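Local coordinates for protein esterase (Rhizomucor miehei, PDB 4WY5) that probably acts as a carboxylesterase, hydrolysing carboxylic ester bonds with an alpha/beta hydrolase fold, at residues A[184-189]-A[249-254]; A[204-209]-A[263-268]; A[115-120]-A[132-137]. One frame throughout, in Å; residues are numbered along the deposited sequence.

Contact 3 comes first along the chain, joining the end of strand 113-117 to helix 129-143. Contacts 1 and 2 follow with alternating segments: 184-189, 204-209, 249-254, 263-268. Contacts 1 and 3 reach the same mixed sheet, their centres 18 Å apart. Contact 1 pairs the starts of strands 185-189 and 254-259; contact 2, with its centre 24 Å away, lies beyond the far ends of these strands, where the chain passes into helices 201-206 and 265-277. Contacts 2 and 3, with centres 29 Å apart, lie on opposite sides of the chain's centre. Contact 1 joins neighbouring strands, contact 3 sets a helix on the sheet, and contact 2 joins two helix-bearing segments beside the probable catalytic triad.

Contact 1: A[184-189]-A[249-254]; sequences KTQVLI and EGLPPA
Q186 and A254 form the parallel beta bridge with which strands 185-189 and 254-259 begin to pair in the central sheet. P253 O is gripped twice. Q186 N reaches it at 3.1 Å and a nearly straight 165°, while the T185 hydroxyl OG1 donates to it at 2.8 Å from above the carbonyl plane. With OG1 anti to the backbone N (chi1 -166°), the hydroxyl is turned to P253 O. The same OG1 is hydrogen-bonded to H314 of helix 302-319. On the other face of the sheet, the Q186 side chain reaches, extended beyond CG, toward the incoming chain. Its NE2 donates to P252 O at 3.1 Å, a coplanar, nearly straight bond (172°) that helps fix the rotation of the amide. This side is backed by helix 162-176, where Q186 touches S171, so the pairing sits between helices on both faces, as in an alpha/beta hydrolase sheet. Q186 CG lies 3.8 Å from the A254 methyl CB, side by side on that face. Just before the strand, P253 CD packs 3.4 Å from K184 O, and P252 CB lies 4.0 Å from K184 C.

Contact 2: A[204-209]-A[263-268]; sequences KLFGNG and VLRDEG
V263 presses its CG1 methyl against the end of helix 201-206, 3.5 Å from both F206 C and G207 CA. CG1 stands anti to the carbonyl carbon (chi1 -66°), which turns this methyl to the chain at the helix end, and F206 CB lies 4.1 Å from it. The F206 ring meets R265 at its edge: NH1 lies near the ring plane, 3.8 Å from CE2, with the guanidinium turned 71° from the ring. This is an edge contact rather than a cation-pi stack over the face. L205 CB sits over the centre of one ring face, 3.7 Å above the plane, and Y211 packs against the ring edge-to-face. Segment 263-268 follows strand 254-259 of the alpha/beta hydrolase sheet, and 204-209 closes helix 201-206, the helix after strand 185-189. The loop just before V263 carries D262, probably the acid of a Ser-His-Asp triad with H292; L264 N bonds to D262 OD1, and the L264 side chain touches H292. Further out, R265 extends anti to its backbone N and bends at chi3 (81°), and its guanidinium is then fixed at two points. NE forms a salt bridge with D266 OD1 at 3.0 Å, the oxygen lying near the guanidinium plane and met on its syn side. The second bond to this oxygen, from NH2, is weak. R265 NH1 donates to E260 O, while D266 OD2 accepts from S202 N and V263 O from S202 OG, so S202 of helix 201-206 holds both the V263 carbonyl and the D266 carboxylate of segment 263-268.

Contact 3: A[115-120]-A[132-137]; sequences VFVDYS and EEIYAA
E133 holds S120 with both oxygens of its flat carboxylate. Along the edge of that group, S120 N donates to OE1 from its syn side at 2.9 Å and a nearly straight 168°, 15° out of the carboxylate plane. The S120 hydroxyl OG meets the syn lone pair of OE2 at 2.5 Å, a short bond. The second flat group, the Y119 ring, leads away from the helix, its CG set between the backbone N and the carbonyl carbon (chi1 60°); it stacks on the H87 ring, and its OH bonds to H87 O. OE1 of E133 further lies 3.6 Å from both CA and CB of Y119. The extended E133 chain carries the carboxylate across from the helix, and K63 and L65 of strand 63-71 also touch this side chain. The two methyls of V117 meet different helix residues: CG1 meets I134 CG1 at 4.2 Å, and CG2 meets A137 CB at 4.1 Å. I134 also touches L86 of strand 80-86 and L166 of helix 162-176. D118 is the centre of an inverse gamma turn on the way from strand 113-117 to the helix. Strand 113-117 with helix 129-143 packed on it makes the first half of a beta-alpha-beta crossover to parallel strand 155-160, which passes over strand 80-86, as is usual in the alpha/beta hydrolase fold.

Contact 1: A[184-189]-A[249-254]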
loop_
_atom_site.group_PDB
_atom_site.type_symbol
_atom_site.label_atom_id
_atom_site.label_comp_id
_atom_site.label_asym_id
_atom_site.label_seq_id
_atom_site.Cartn_x
_atom_site.Cartn_y
_atom_site.Cartn_z
ATOM N N LYS A 184 19.257 3.277 6.808
ATOM C CA LYS A 184 18.717 1.909 6.679
ATOM C C LYS A 184 17.461 1.782 5.782
ATOM O O LYS A 184 17.119 0.667 5.362
ATOM C CB LYS A 184 18.398 1.308 8.062
ATOM C CG LYS A 184 19.584 1.274 9.051
ATOM C CD LYS A 184 20.863 0.688 8.403
ATOM C CE LYS A 184 22.015 0.520 9.409
ATOM N NZ LYS A 184 22.565 1.814 9.940
ATOM N N THR A 185 16.774 2.893 5.494
ATOM C CA THR A 185 15.646 2.873 4.549
ATOM C C THR A 185 15.289 4.307 4.089
ATOM O O THR A 185 15.563 5.281 4.790
ATOM C CB THR A 185 14.385 2.155 5.164
ATOM O OG1 THR A 185 13.417 1.861 4.141
ATOM C CG2 THR A 185 13.741 2.988 6.264
ATOM N N GLN A 186 14.757 4.424 2.871
ATOM C CA GLN A 186 14.270 5.693 2.329
ATOM C C GLN A 186 12.754 5.581 2.043
ATOM O O GLN A 186 12.310 4.621 1.400
ATOM C CB GLN A 186 15.030 6.074 1.043
ATOM C CG GLN A 186 15.097 4.965 -0.055
ATOM C CD GLN A 186 15.871 5.382 -1.334
ATOM O OE1 GLN A 186 15.735 6.506 -1.834
ATOM N NE2 GLN A 186 16.684 4.460 -1.862
ATOM N N VAL A 187 11.969 6.544 2.532
ATOM C CA VAL A 187 10.516 6.576 2.303
ATOM C C VAL A 187 10.169 7.775 1.413
ATOM O O VAL A 187 10.408 8.936 1.786
ATOM C CB VAL A 187 9.711 6.649 3.640
ATOM C CG1 VAL A 187 8.215 6.746 3.370
ATOM C CG2 VAL A 187 10.020 5.438 4.544
ATOM N N LEU A 188 9.642 7.496 0.222
ATOM C CA LEU A 188 9.501 8.519 -0.818
ATOM C C LEU A 188 8.030 8.727 -1.193
ATOM O O LEU A 188 7.450 7.896 -1.890
ATOM C CB LEU A 188 10.314 8.125 -2.071
ATOM C CG LEU A 188 11.732 7.533 -1.872
ATOM C CD1 LEU A 188 12.397 7.091 -3.191
ATOM C CD2 LEU A 188 12.684 8.463 -1.095
ATOM N N ILE A 189 7.433 9.834 -0.744
ATOM C CA ILE A 189 5.993 10.097 -0.956
ATOM C C ILE A 189 5.778 11.087 -2.117
ATOM O O ILE A 189 6.104 12.274 -1.997
ATOM C CB ILE A 189 5.318 10.636 0.351
ATOM C CG1 ILE A 189 5.630 9.718 1.543
ATOM C CG2 ILE A 189 3.807 10.747 0.216
ATOM C CD1 ILE A 189 5.452 10.399 2.891
ATOM N N GLU A 249 23.098 1.373 -7.473
ATOM C CA GLU A 249 23.514 0.112 -6.848
ATOM C C GLU A 249 23.931 0.307 -5.380
ATOM O O GLU A 249 24.608 1.275 -5.047
ATOM C CB GLU A 249 24.664 -0.512 -7.656
ATOM C CG GLU A 249 24.498 -1.999 -7.987
ATOM C CD GLU A 249 25.108 -2.906 -6.921
ATOM O OE1 GLU A 249 25.960 -2.423 -6.135
ATOM O OE2 GLU A 249 24.734 -4.103 -6.865
ATOM N N GLY A 250 23.480 -0.584 -4.499
ATOM C CA GLY A 250 23.841 -0.507 -3.091
ATOM C C GLY A 250 23.055 0.501 -2.253
ATOM O O GLY A 250 23.390 0.750 -1.083
ATOM N N LEU A 251 22.000 1.076 -2.829
ATOM C CA LEU A 251 21.190 2.051 -2.091
ATOM C C LEU A 251 20.318 1.311 -1.077
ATOM O O LEU A 251 20.098 0.109 -1.205
ATOM C CB LEU A 251 20.330 2.891 -3.054
ATOM C CG LEU A 251 20.675 4.370 -3.312
ATOM C CD1 LEU A 251 22.159 4.691 -3.177
ATOM C CD2 LEU A 251 20.155 4.825 -4.680
ATOM N N PRO A 252 19.830 2.029 -0.055
ATOM C CA PRO A 252 19.019 1.413 1.003
ATOM C C PRO A 252 17.599 1.091 0.538
ATOM O O PRO A 252 17.085 1.803 -0.326
ATOM C CB PRO A 252 18.998 2.486 2.104
ATOM C CG PRO A 252 19.243 3.773 1.376
ATOM C CD PRO A 252 20.160 3.439 0.245
ATOM N N PRO A 253 16.975 0.043 1.111
ATOM C CA PRO A 253 15.625 -0.423 0.741
ATOM C C PRO A 253 14.606 0.715 0.696
ATOM O O PRO A 253 14.618 1.576 1.577
ATOM C CB PRO A 253 15.270 -1.414 1.853
ATOM C CG PRO A 253 16.583 -1.893 2.376
ATOM C CD PRO A 253 17.533 -0.724 2.243
ATOM N N ALA A 254 13.721 0.702 -0.297
ATOM C CA ALA A 254 12.864 1.850 -0.565
ATOM C C ALA A 254 11.399 1.514 -0.399
ATOM O O ALA A 254 10.988 0.383 -0.652
ATOM C CB ALA A 254 13.113 2.372 -1.982
#

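Contact 2: A[204-209]-A[263-268]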
loop_
_atom_site.group_PDB
_atom_site.type_symbol
_atom_site.label_atom_id
_atom_site.label_comp_id
_atom_site.label_asym_id
_atom_site.label_seq_id
_atom_site.Cartn_x
_atom_site.Cartn_y
_atom_site.Cartn_z
ATOM N N LYS A 204 0.243 15.345 -19.227
ATOM C CA LYS A 204 -0.803 15.780 -20.128
ATOM C C LYS A 204 -2.189 15.672 -19.481
ATOM O O LYS A 204 -2.971 16.626 -19.537
ATOM C CB LYS A 204 -0.719 14.954 -21.419
ATOM C CG LYS A 204 -1.834 15.179 -22.422
ATOM C CD LYS A 204 -1.651 14.257 -23.647
ATOM C CE LYS A 204 -2.248 12.857 -23.419
ATOM N NZ LYS A 204 -2.269 12.004 -24.648
ATOM N N LEU A 205 -2.496 14.526 -18.865
ATOM C CA LEU A 205 -3.829 14.301 -18.283
ATOM C C LEU A 205 -4.216 15.224 -17.124
ATOM O O LEU A 205 -5.385 15.593 -17.007
ATOM C CB LEU A 205 -3.992 12.855 -17.804
ATOM C CG LEU A 205 -3.970 11.627 -18.735
ATOM C CD1 LEU A 205 -3.400 11.866 -20.119
ATOM C CD2 LEU A 205 -3.305 10.427 -18.064
ATOM N N PHE A 206 -3.259 15.591 -16.272
ATOM C CA PHE A 206 -3.580 16.305 -15.021
ATOM C C PHE A 206 -2.870 17.670 -14.895
ATOM O O PHE A 206 -2.874 18.280 -13.827
ATOM C CB PHE A 206 -3.235 15.420 -13.806
ATOM C CG PHE A 206 -3.790 14.012 -13.904
ATOM C CD1 PHE A 206 -5.163 13.777 -13.797
ATOM C CD2 PHE A 206 -2.942 12.933 -14.142
ATOM C CE1 PHE A 206 -5.689 12.486 -13.908
ATOM C CE2 PHE A 206 -3.450 11.635 -14.263
ATOM C CZ PHE A 206 -4.829 11.408 -14.154
ATOM N N GLY A 207 -2.279 18.162 -15.982
ATOM C CA GLY A 207 -1.470 19.365 -15.893
ATOM C C GLY A 207 -2.089 20.662 -16.395
ATOM O O GLY A 207 -1.411 21.692 -16.391
ATOM N N ASN A 208 -3.371 20.638 -16.765
ATOM C CA ASN A 208 -3.994 21.779 -17.453
ATOM C C ASN A 208 -4.578 22.860 -16.526
ATOM O O ASN A 208 -5.183 23.829 -16.990
ATOM C CB ASN A 208 -5.048 21.225 -18.463
ATOM C CG ASN A 208 -6.539 21.436 -18.050
ATOM O OD1 ASN A 208 -6.887 21.849 -16.943
ATOM N ND2 ASN A 208 -7.428 21.096 -18.980
ATOM N N GLY A 209 -4.389 22.701 -15.223
ATOM C CA GLY A 209 -4.879 23.689 -14.279
ATOM C C GLY A 209 -6.181 23.293 -13.593
ATOM O O GLY A 209 -6.740 24.078 -12.826
ATOM N N VAL A 263 0.401 14.826 -11.965
ATOM C CA VAL A 263 1.320 14.943 -13.118
ATOM C C VAL A 263 2.638 14.187 -12.914
ATOM O O VAL A 263 3.198 13.655 -13.875
ATOM C CB VAL A 263 1.669 16.435 -13.476
ATOM C CG1 VAL A 263 0.455 17.164 -13.973
ATOM C CG2 VAL A 263 2.261 17.173 -12.283
ATOM N N LEU A 264 3.113 14.133 -11.662
ATOM C CA LEU A 264 4.380 13.462 -11.320
ATOM C C LEU A 264 4.255 11.936 -11.168
ATOM O O LEU A 264 5.231 11.259 -10.814
ATOM C CB LEU A 264 4.946 14.039 -10.017
ATOM C CG LEU A 264 5.238 15.547 -9.929
ATOM C CD1 LEU A 264 5.714 15.915 -8.522
ATOM C CD2 LEU A 264 6.281 15.954 -10.971
ATOM N N ARG A 265 3.073 11.394 -11.457
ATOM C CA ARG A 265 2.795 9.984 -11.171
ATOM C C ARG A 265 3.734 9.006 -11.870
ATOM O O ARG A 265 4.401 8.186 -11.216
ATOM C CB ARG A 265 1.352 9.657 -11.563
ATOM C CG ARG A 265 0.913 8.243 -11.273
ATOM C CD ARG A 265 -0.493 8.016 -11.810
ATOM N NE ARG A 265 -0.489 7.723 -13.240
ATOM C CZ ARG A 265 -1.581 7.711 -14.005
ATOM N NH1 ARG A 265 -2.766 7.994 -13.481
ATOM N NH2 ARG A 265 -1.486 7.416 -15.298
ATOM N N ASP A 266 3.810 9.136 -13.192
ATOM C CA ASP A 266 4.478 8.151 -14.024
ATOM C C ASP A 266 5.995 8.233 -13.870
ATOM O O ASP A 266 6.692 7.228 -13.989
ATOM C CB ASP A 266 4.105 8.354 -15.508
ATOM C CG ASP A 266 2.635 8.070 -15.811
ATOM O OD1 ASP A 266 1.922 7.547 -14.934
ATOM O OD2 ASP A 266 2.192 8.367 -16.947
ATOM N N GLU A 267 6.515 9.432 -13.618
ATOM C CA GLU A 267 7.954 9.563 -13.438
ATOM C C GLU A 267 8.345 9.031 -12.069
ATOM O O GLU A 267 9.464 8.537 -11.876
ATOM C CB GLU A 267 8.405 11.017 -13.622
ATOM C CG GLU A 267 8.090 11.961 -12.476
ATOM C CD GLU A 267 8.295 13.413 -12.892
ATOM O OE1 GLU A 267 7.617 13.829 -13.858
ATOM O OE2 GLU A 267 9.136 14.128 -12.278
ATOM N N GLY A 268 7.416 9.099 -11.121
ATOM C CA GLY A 268 7.633 8.454 -9.851
ATOM C C GLY A 268 7.688 6.944 -10.020
ATOM O O GLY A 268 8.559 6.283 -9.447
#

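Contact 3: A[115-120]-A[132-137]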
loop_
_atom_site.group_PDB
_atom_site.type_symbol
_atom_site.label_atom_id
_atom_site.label_comp_id
_atom_site.label_asym_id
_atom_site.label_seq_id
_atom_site.Cartn_x
_atom_site.Cartn_y
_atom_site.Cartn_z
ATOM N N VAL A 115 13.656 13.941 13.787
ATOM C CA VAL A 115 14.462 15.147 13.618
ATOM C C VAL A 115 13.980 15.871 12.367
ATOM O O VAL A 115 14.160 15.385 11.249
ATOM C CB VAL A 115 15.980 14.835 13.494
ATOM C CG1 VAL A 115 16.789 16.131 13.326
ATOM C CG2 VAL A 115 16.486 14.005 14.701
ATOM N N PHE A 116 13.327 17.010 12.568
ATOM C CA PHE A 116 12.813 17.820 11.476
ATOM C C PHE A 116 13.883 18.826 11.037
ATOM O O PHE A 116 14.258 19.714 11.809
ATOM C CB PHE A 116 11.538 18.548 11.916
ATOM C CG PHE A 116 10.806 19.249 10.795
ATOM C CD1 PHE A 116 11.125 20.559 10.451
ATOM C CD2 PHE A 116 9.769 18.612 10.109
ATOM C CE1 PHE A 116 10.444 21.220 9.409
ATOM C CE2 PHE A 116 9.080 19.263 9.065
ATOM C CZ PHE A 116 9.419 20.568 8.720
ATOM N N VAL A 117 14.351 18.706 9.792
ATOM C CA VAL A 117 15.418 19.575 9.292
ATOM C C VAL A 117 14.867 20.783 8.543
ATOM O O VAL A 117 14.310 20.655 7.447
ATOM C CB VAL A 117 16.377 18.825 8.350
ATOM C CG1 VAL A 117 17.474 19.764 7.870
ATOM C CG2 VAL A 117 16.980 17.622 9.070
ATOM N N ASP A 118 15.034 21.959 9.140
ATOM C CA ASP A 118 14.532 23.212 8.574
ATOM C C ASP A 118 15.554 23.754 7.560
ATOM O O ASP A 118 16.323 24.687 7.844
ATOM C CB ASP A 118 14.243 24.221 9.700
ATOM C CG ASP A 118 13.519 25.482 9.205
ATOM O OD1 ASP A 118 13.028 25.524 8.042
ATOM O OD2 ASP A 118 13.430 26.441 10.002
ATOM N N TYR A 119 15.556 23.146 6.375
ATOM C CA TYR A 119 16.577 23.415 5.367
ATOM C C TYR A 119 16.360 24.773 4.700
ATOM O O TYR A 119 15.294 25.388 4.839
ATOM C CB TYR A 119 16.611 22.278 4.325
ATOM C CG TYR A 119 15.321 22.034 3.550
ATOM C CD1 TYR A 119 15.080 22.687 2.350
ATOM C CD2 TYR A 119 14.362 21.122 4.003
ATOM C CE1 TYR A 119 13.914 22.462 1.624
ATOM C CE2 TYR A 119 13.198 20.895 3.295
ATOM C CZ TYR A 119 12.983 21.565 2.094
ATOM O OH TYR A 119 11.830 21.355 1.359
ATOM N N SER A 120 17.373 25.252 3.987
ATOM C CA SER A 120 17.284 26.566 3.340
ATOM C C SER A 120 16.369 26.505 2.115
ATOM O O SER A 120 16.553 25.644 1.240
ATOM C CB SER A 120 18.680 27.073 2.942
ATOM O OG SER A 120 19.553 27.159 4.074
ATOM N N GLU A 132 23.180 19.295 0.935
ATOM C CA GLU A 132 24.386 19.386 1.748
ATOM C C GLU A 132 24.064 19.656 3.220
ATOM O O GLU A 132 24.767 19.169 4.108
ATOM C CB GLU A 132 25.316 20.470 1.185
ATOM C CG GLU A 132 26.039 20.050 -0.111
ATOM C CD GLU A 132 26.845 21.184 -0.767
ATOM O OE1 GLU A 132 26.887 22.313 -0.214
ATOM O OE2 GLU A 132 27.453 20.931 -1.837
ATOM N N GLU A 133 23.003 20.416 3.481
ATOM C CA GLU A 133 22.569 20.631 4.855
ATOM C C GLU A 133 22.044 19.329 5.461
ATOM O O GLU A 133 22.311 19.005 6.628
ATOM C CB GLU A 133 21.492 21.727 4.924
ATOM C CG GLU A 133 22.046 23.143 4.778
ATOM C CD GLU A 133 20.985 24.196 4.494
ATOM O OE1 GLU A 133 19.874 23.830 4.056
ATOM O OE2 GLU A 133 21.282 25.405 4.666
ATOM N N ILE A 134 21.326 18.554 4.659
ATOM C CA ILE A 134 20.676 17.381 5.209
ATOM C C ILE A 134 21.731 16.308 5.482
ATOM O O ILE A 134 21.655 15.576 6.493
ATOM C CB ILE A 134 19.557 16.885 4.275
ATOM C CG1 ILE A 134 18.478 17.976 4.177
ATOM C CG2 ILE A 134 18.974 15.579 4.782
ATOM C CD1 ILE A 134 17.469 17.761 3.106
ATOM N N TYR A 135 22.757 16.264 4.633
ATOM C CA TYR A 135 23.882 15.370 4.892
ATOM C C TYR A 135 24.588 15.776 6.197
ATOM O O TYR A 135 24.921 14.921 7.028
ATOM C CB TYR A 135 24.870 15.369 3.710
ATOM C CG TYR A 135 26.151 14.584 3.976
ATOM C CD1 TYR A 135 26.152 13.189 4.005
ATOM C CD2 TYR A 135 27.362 15.248 4.211
ATOM C CE1 TYR A 135 27.326 12.476 4.251
ATOM C CE2 TYR A 135 28.537 14.547 4.454
ATOM C CZ TYR A 135 28.511 13.166 4.475
ATOM O OH TYR A 135 29.673 12.474 4.714
ATOM N N ALA A 136 24.767 17.080 6.395
ATOM C CA ALA A 136 25.422 17.574 7.602
ATOM C C ALA A 136 24.593 17.320 8.859
ATOM O O ALA A 136 25.145 17.058 9.927
ATOM C CB ALA A 136 25.725 19.055 7.468
ATOM N N ALA A 137 23.270 17.360 8.739
ATOM C CA ALA A 137 22.439 17.077 9.903
ATOM C C ALA A 137 22.514 15.604 10.281
ATOM O O ALA A 137 22.552 15.257 11.463
ATOM C CB ALA A 137 20.996 17.490 9.642
#